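Side-chain contacts in putative integrase (Listeria innocua, PDB 5U96), which probably binds DNA and takes part in DNA strand exchange as a serine integrase, this chain being its coiled-coil domain: residues A[16-19]-A[20-24]; A[39-42]-A[43-46]. All blocks are in the same frame, centred on the assembly; numbering follows the deposited sequence.

Interaction 1 of 2, residues A[16-19]-A[20-24]; sequences RLFD and LYING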
ATOM      1  N   ARG A  16       8.467  -0.552  -5.969  1.00 33.26           N
ATOM      2  CA  ARG A  16       7.210   0.087  -6.339  1.00 33.80           C
ATOM      3  C   ARG A  16       6.737   0.997  -5.217  1.00 34.36           C
ATOM      4  O   ARG A  16       6.378   2.152  -5.440  1.00 33.33           O
ATOM      5  CB  ARG A  16       6.145  -0.968  -6.644  1.00 33.73           C
ATOM      6  CG  ARG A  16       6.526  -1.942  -7.752  1.00 33.17           C
ATOM      7  CD  ARG A  16       6.050  -1.461  -9.100  1.00 33.87           C
ATOM      8  NE  ARG A  16       4.596  -1.448  -9.185  1.00 33.44           N
ATOM      9  CZ  ARG A  16       3.907  -0.796 -10.112  1.00 32.88           C
ATOM     10  NH1 ARG A  16       4.532  -0.087 -11.042  1.00 33.32           N
ATOM     11  NH2 ARG A  16       2.586  -0.845 -10.105  1.00 33.43           N
ATOM     12  N   LEU A  17       6.772   0.464  -4.003  1.00 33.86           N
ATOM     13  CA  LEU A  17       6.392   1.211  -2.816  1.00 34.92           C
ATOM     14  C   LEU A  17       7.279   2.436  -2.625  1.00 34.33           C
ATOM     15  O   LEU A  17       6.799   3.501  -2.236  1.00 34.48           O
ATOM     16  CB  LEU A  17       6.468   0.308  -1.585  1.00 34.72           C
ATOM     17  CG  LEU A  17       6.037   0.909  -0.247  1.00 35.80           C
ATOM     18  CD1 LEU A  17       4.598   1.395  -0.316  1.00 36.10           C
ATOM     19  CD2 LEU A  17       6.213  -0.113   0.870  1.00 36.97           C
ATOM     20  N   PHE A  18       8.571   2.289  -2.900  1.00 34.90           N
ATOM     21  CA  PHE A  18       9.498   3.397  -2.719  1.00 34.69           C
ATOM     22  C   PHE A  18       9.248   4.489  -3.752  1.00 35.62           C
ATOM     23  O   PHE A  18       9.484   5.667  -3.489  1.00 36.25           O
ATOM     24  CB  PHE A  18      10.951   2.934  -2.801  1.00 35.13           C
ATOM     25  CG  PHE A  18      11.928   3.948  -2.277  1.00 36.14           C
ATOM     26  CD1 PHE A  18      12.269   3.972  -0.935  1.00 36.87           C
ATOM     27  CD2 PHE A  18      12.490   4.893  -3.120  1.00 36.02           C
ATOM     28  CE1 PHE A  18      13.159   4.908  -0.447  1.00 36.86           C
ATOM     29  CE2 PHE A  18      13.380   5.832  -2.636  1.00 36.46           C
ATOM     30  CZ  PHE A  18      13.714   5.838  -1.298  1.00 36.57           C
ATOM     31  N   ASP A  19       8.762   4.094  -4.923  1.00 35.18           N
ATOM     32  CA  ASP A  19       8.486   5.044  -5.995  1.00 34.79           C
ATOM     33  C   ASP A  19       7.399   6.035  -5.588  1.00 35.99           C
ATOM     34  O   ASP A  19       7.260   7.097  -6.192  1.00 35.68           O
ATOM     35  CB  ASP A  19       8.065   4.310  -7.269  1.00 34.62           C
ATOM     36  CG  ASP A  19       9.047   3.229  -7.673  1.00 34.34           C
ATOM     37  OD1 ASP A  19      10.200   3.265  -7.195  1.00 35.45           O
ATOM     38  OD2 ASP A  19       8.668   2.347  -8.469  1.00 34.86           O
ATOM     39  N   LEU A  20       6.627   5.680  -4.565  1.00 35.81           N
ATOM     40  CA  LEU A  20       5.581   6.560  -4.056  1.00 36.64           C
ATOM     41  C   LEU A  20       6.168   7.610  -3.117  1.00 37.21           C
ATOM     42  O   LEU A  20       5.644   8.719  -3.013  1.00 35.02           O
ATOM     43  CB  LEU A  20       4.500   5.750  -3.338  1.00 35.90           C
ATOM     44  CG  LEU A  20       3.761   4.717  -4.193  1.00 35.23           C
ATOM     45  CD1 LEU A  20       2.718   3.987  -3.361  1.00 34.90           C
ATOM     46  CD2 LEU A  20       3.115   5.368  -5.409  1.00 34.94           C
ATOM     47  N   TYR A  21       7.253   7.258  -2.434  1.00 37.09           N
ATOM     48  CA  TYR A  21       7.959   8.215  -1.588  1.00 37.40           C
ATOM     49  C   TYR A  21       8.627   9.289  -2.444  1.00 37.41           C
ATOM     50  O   TYR A  21       8.555  10.477  -2.129  1.00 38.23           O
ATOM     51  CB  TYR A  21       9.016   7.521  -0.722  1.00 37.30           C
ATOM     52  CG  TYR A  21       8.473   6.624   0.371  1.00 36.97           C
ATOM     53  CD1 TYR A  21       8.125   7.134   1.615  1.00 37.15           C
ATOM     54  CD2 TYR A  21       8.337   5.261   0.167  1.00 36.51           C
ATOM     55  CE1 TYR A  21       7.643   6.309   2.616  1.00 37.04           C
ATOM     56  CE2 TYR A  21       7.859   4.429   1.158  1.00 36.56           C
ATOM     57  CZ  TYR A  21       7.513   4.956   2.380  1.00 36.86           C
ATOM     58  OH  TYR A  21       7.035   4.123   3.366  1.00 37.57           O
ATOM     59  N   ILE A  22       9.272   8.868  -3.529  1.00 37.37           N
ATOM     60  CA  ILE A  22      10.020   9.790  -4.378  1.00 37.71           C
ATOM     61  C   ILE A  22       9.066  10.582  -5.268  1.00 38.84           C
ATOM     62  O   ILE A  22       9.376  11.694  -5.694  1.00 39.13           O
ATOM     63  CB  ILE A  22      11.067   9.049  -5.243  1.00 37.55           C
ATOM     64  CG1 ILE A  22      10.408   8.277  -6.389  1.00 38.04           C
ATOM     65  CG2 ILE A  22      11.877   8.100  -4.383  1.00 37.66           C
ATOM     66  CD1 ILE A  22      10.584   8.933  -7.739  1.00 38.34           C
ATOM     67  N   ASN A  23       7.905   9.997  -5.543  1.00 38.04           N
ATOM     68  CA  ASN A  23       6.813  10.724  -6.174  1.00 38.63           C
ATOM     69  C   ASN A  23       6.420  11.904  -5.292  1.00 38.67           C
ATOM     70  O   ASN A  23       6.040  12.966  -5.787  1.00 39.06           O
ATOM     71  CB  ASN A  23       5.620   9.795  -6.413  1.00 37.54           C
ATOM     72  CG  ASN A  23       4.338  10.547  -6.714  1.00 38.47           C
ATOM     73  OD1 ASN A  23       3.725  11.135  -5.824  1.00 38.14           O
ATOM     74  ND2 ASN A  23       3.914  10.512  -7.971  1.00 38.48           N
ATOM     75  N   GLY A  24       6.510  11.697  -3.981  1.00 38.13           N
ATOM     76  CA  GLY A  24       6.400  12.776  -3.018  1.00 38.39           C
ATOM     77  C   GLY A  24       5.021  12.923  -2.405  1.00 38.43           C
ATOM     78  O   GLY A  24       4.894  13.383  -1.271  1.00 38.60           O
TER
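Phe18 and Ile22, one helical turn apart, cross at about a right angle, and the methyl CG2 of Ile22 approaches the Phe18 ring obliquely at CE2 and CD2. At 3.2 Å, Ile22 CG2 is implausibly close to Phe18 CE2, so the exact fit of the methyl is doubtful. The other branch of Ile22 is turned between its own backbone N and carbonyl carbon (chi1 74°), which lays CG1 against the backbone of Asp19, 3.4 Å from Asp19 O. The isoleucine thus straddles the turn before it, one branch at the ring and the other on the main chain. The CD2 side of the Tyr21 ring lies against the Leu17-Phe18 backbone, with Tyr21 CD2 3.4 Å from Leu17 O and 3.6 Å from Phe18 CA, while the two aromatic planes are inclined at 42° and neither stack nor meet edge to face. Along the same side of the ring, Leu17 CG lies 4.2 Å from Tyr21 CE2. The main chain stays helical beneath until Gly24 leaves it with positive phi. Leu17 packs on Met35 and Ile38 of helix 28-50, and Leu20 and Tyr21 pack on Leu31, with Tyr21 OH hydrogen-bonded to Asp32. Across the dimer interface Tyr21 of the second subunit packs on Leu20, makes a cation-pi contact with Arg16 and is hydrogen-bonded through OH to Arg16 O, so this end of helix 7-23 contacts both helix 28-50 and the other subunit.

Interaction 2 of 2, residues A[39-42]-A[43-46]; sequences DAQI and NYYE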
ATOM      1  N   ASP A  39       9.344  -5.349   4.626  1.00 37.63           N
ATOM      2  CA  ASP A  39      10.678  -5.541   5.193  1.00 37.91           C
ATOM      3  C   ASP A  39      10.755  -6.840   5.988  1.00 37.80           C
ATOM      4  O   ASP A  39      11.747  -7.564   5.916  1.00 38.19           O
ATOM      5  CB  ASP A  39      11.062  -4.363   6.095  1.00 37.69           C
ATOM      6  CG  ASP A  39      11.373  -3.101   5.313  1.00 37.64           C
ATOM      7  OD1 ASP A  39      11.640  -3.197   4.098  1.00 37.87           O
ATOM      8  OD2 ASP A  39      11.364  -2.009   5.920  1.00 37.78           O
ATOM      9  N   ALA A  40       9.702  -7.128   6.747  1.00 38.01           N
ATOM     10  CA  ALA A  40       9.655  -8.325   7.579  1.00 38.33           C
ATOM     11  C   ALA A  40       9.693  -9.597   6.739  1.00 38.61           C
ATOM     12  O   ALA A  40      10.373 -10.559   7.092  1.00 38.65           O
ATOM     13  CB  ALA A  40       8.409  -8.310   8.445  1.00 38.93           C
ATOM     14  N   GLN A  41       8.960  -9.601   5.631  1.00 38.23           N
ATOM     15  CA  GLN A  41       8.904 -10.772   4.764  1.00 38.46           C
ATOM     16  C   GLN A  41      10.266 -11.045   4.136  1.00 37.88           C
ATOM     17  O   GLN A  41      10.627 -12.196   3.893  1.00 38.13           O
ATOM     18  CB  GLN A  41       7.844 -10.587   3.675  1.00 37.89           C
ATOM     19  CG  GLN A  41       7.644 -11.809   2.791  1.00 38.02           C
ATOM     20  CD  GLN A  41       7.447 -13.083   3.590  1.00 37.80           C
ATOM     21  OE1 GLN A  41       8.352 -13.911   3.688  1.00 37.99           O
ATOM     22  NE2 GLN A  41       6.266 -13.243   4.171  1.00 38.76           N
ATOM     23  N   ILE A  42      11.019  -9.982   3.876  1.00 37.41           N
ATOM     24  CA  ILE A  42      12.390 -10.117   3.399  1.00 37.74           C
ATOM     25  C   ILE A  42      13.256 -10.749   4.482  1.00 38.13           C
ATOM     26  O   ILE A  42      14.198 -11.486   4.191  1.00 37.82           O
ATOM     27  CB  ILE A  42      12.994  -8.755   2.997  1.00 37.51           C
ATOM     28  CG1 ILE A  42      12.231  -8.164   1.808  1.00 36.32           C
ATOM     29  CG2 ILE A  42      14.475  -8.906   2.663  1.00 38.20           C
ATOM     30  CD1 ILE A  42      12.612  -6.733   1.480  1.00 36.37           C
ATOM     31  N   ASN A  43      12.925 -10.454   5.735  1.00 38.24           N
ATOM     32  CA  ASN A  43      13.703 -10.931   6.869  1.00 38.81           C
ATOM     33  C   ASN A  43      13.593 -12.442   7.053  1.00 38.17           C
ATOM     34  O   ASN A  43      14.590 -13.116   7.315  1.00 39.33           O
ATOM     35  CB  ASN A  43      13.253 -10.222   8.147  1.00 38.30           C
ATOM     36  CG  ASN A  43      14.275 -10.319   9.262  1.00 38.28           C
ATOM     37  OD1 ASN A  43      15.448 -10.607   9.025  1.00 38.68           O
ATOM     38  ND2 ASN A  43      13.834 -10.073  10.490  1.00 38.26           N
ATOM     39  N   TYR A  44      12.380 -12.969   6.918  1.00 38.72           N
ATOM     40  CA  TYR A  44      12.148 -14.400   7.087  1.00 39.70           C
ATOM     41  C   TYR A  44      12.810 -15.196   5.965  1.00 39.59           C
ATOM     42  O   TYR A  44      13.385 -16.257   6.206  1.00 39.86           O
ATOM     43  CB  TYR A  44      10.648 -14.708   7.133  1.00 40.90           C
ATOM     44  CG  TYR A  44      10.345 -16.150   7.485  1.00 41.67           C
ATOM     45  CD1 TYR A  44      10.529 -16.620   8.779  1.00 41.60           C
ATOM     46  CD2 TYR A  44       9.882 -17.042   6.527  1.00 42.37           C
ATOM     47  CE1 TYR A  44      10.261 -17.937   9.110  1.00 42.31           C
ATOM     48  CE2 TYR A  44       9.607 -18.361   6.849  1.00 43.37           C
ATOM     49  CZ  TYR A  44       9.802 -18.803   8.141  1.00 43.03           C
ATOM     50  OH  TYR A  44       9.534 -20.115   8.466  1.00 42.83           O
ATOM     51  N   TYR A  45      12.725 -14.679   4.742  1.00 38.49           N
ATOM     52  CA  TYR A  45      13.353 -15.323   3.593  1.00 38.40           C
ATOM     53  C   TYR A  45      14.859 -15.430   3.801  1.00 37.99           C
ATOM     54  O   TYR A  45      15.490 -16.394   3.368  1.00 38.62           O
ATOM     55  CB  TYR A  45      13.048 -14.550   2.304  1.00 37.64           C
ATOM     56  CG  TYR A  45      11.618 -14.671   1.803  1.00 37.76           C
ATOM     57  CD1 TYR A  45      10.837 -15.779   2.110  1.00 38.09           C
ATOM     58  CD2 TYR A  45      11.055 -13.676   1.015  1.00 37.69           C
ATOM     59  CE1 TYR A  45       9.537 -15.889   1.650  1.00 37.92           C
ATOM     60  CE2 TYR A  45       9.755 -13.777   0.551  1.00 37.28           C
ATOM     61  CZ  TYR A  45       9.001 -14.886   0.871  1.00 37.80           C
ATOM     62  OH  TYR A  45       7.709 -14.994   0.412  1.00 37.92           O
ATOM     63  N   GLU A  46      15.431 -14.433   4.467  1.00 38.01           N
ATOM     64  CA  GLU A  46      16.840 -14.464   4.834  1.00 38.42           C
ATOM     65  C   GLU A  46      17.072 -15.448   5.971  1.00 38.34           C
ATOM     66  O   GLU A  46      18.049 -16.197   5.973  1.00 38.19           O
ATOM     67  CB  GLU A  46      17.319 -13.071   5.245  1.00 38.90           C
ATOM     68  CG  GLU A  46      17.564 -12.124   4.081  1.00 39.19           C
ATOM     69  CD  GLU A  46      17.528 -10.662   4.494  1.00 39.94           C
ATOM     70  OE1 GLU A  46      17.484 -10.380   5.709  1.00 39.92           O
ATOM     71  OE2 GLU A  46      17.540  -9.792   3.597  1.00 39.77           O
TER
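Gln41 has CG anti to its backbone N (chi1 -175°) and then bends at chi2 (50°), which carries its amide forward over Tyr45, whose own CG is anti to the carbonyl carbon. Gln41 OE1 therefore sits 3.0 Å above one face of the Tyr45 ring plane, nearer the CZ-CE1 side than the ring centre, and lies 3.1 Å from Tyr45 CZ. The amide and ring planes differ by 39°, so this is not a flat stack. Further back along the glutamine, CG rests 3.7 Å from Tyr45 CE2, and the carbonyl oxygen Gln41 O is 3.3 Å from Tyr45 CD2; the ring is met by both the amide arm and the main chain of one residue. Ile42 and Glu46 instead run alongside each other in the same direction, and Ile42 CG2 is 3.3 Å from Glu46 OE2. Beneath these pairs, Tyr44 N donates to Ala40 O and Glu46 N to Ile42 O, while the bond from Tyr45 N to Gln41 O is weak. On this helix Ile42 and Tyr45 pack on Leu7, Gln41 and Tyr45 on Glu10, and Asp39 forms a salt bridge with Lys14, pairing helix 28-50 with helix 7-23 in the antiparallel helical hairpin of the coiled-coil domain.

How the interactions relate
Each interaction joins successive turns within one helix, 16-24 at the C-terminal end of helix 7-23, with Gly24 just beyond it, and 39-46 within helix 28-50. The two helices follow one another in the chain and pack side by side, yet the contacts sit on opposite sides of the chain's centre, about 21 Å apart between centres and not touching. Interaction 1 is partly buried and largely apolar, with Leu17 and Leu20 buried, and it lies at the subunit interface as well as against the partner helix. Interaction 2 is a surface contact with a single buried residue, Ile42; polar groups set against an aromatic ring and a methyl dominate it, and no second subunit reaches it.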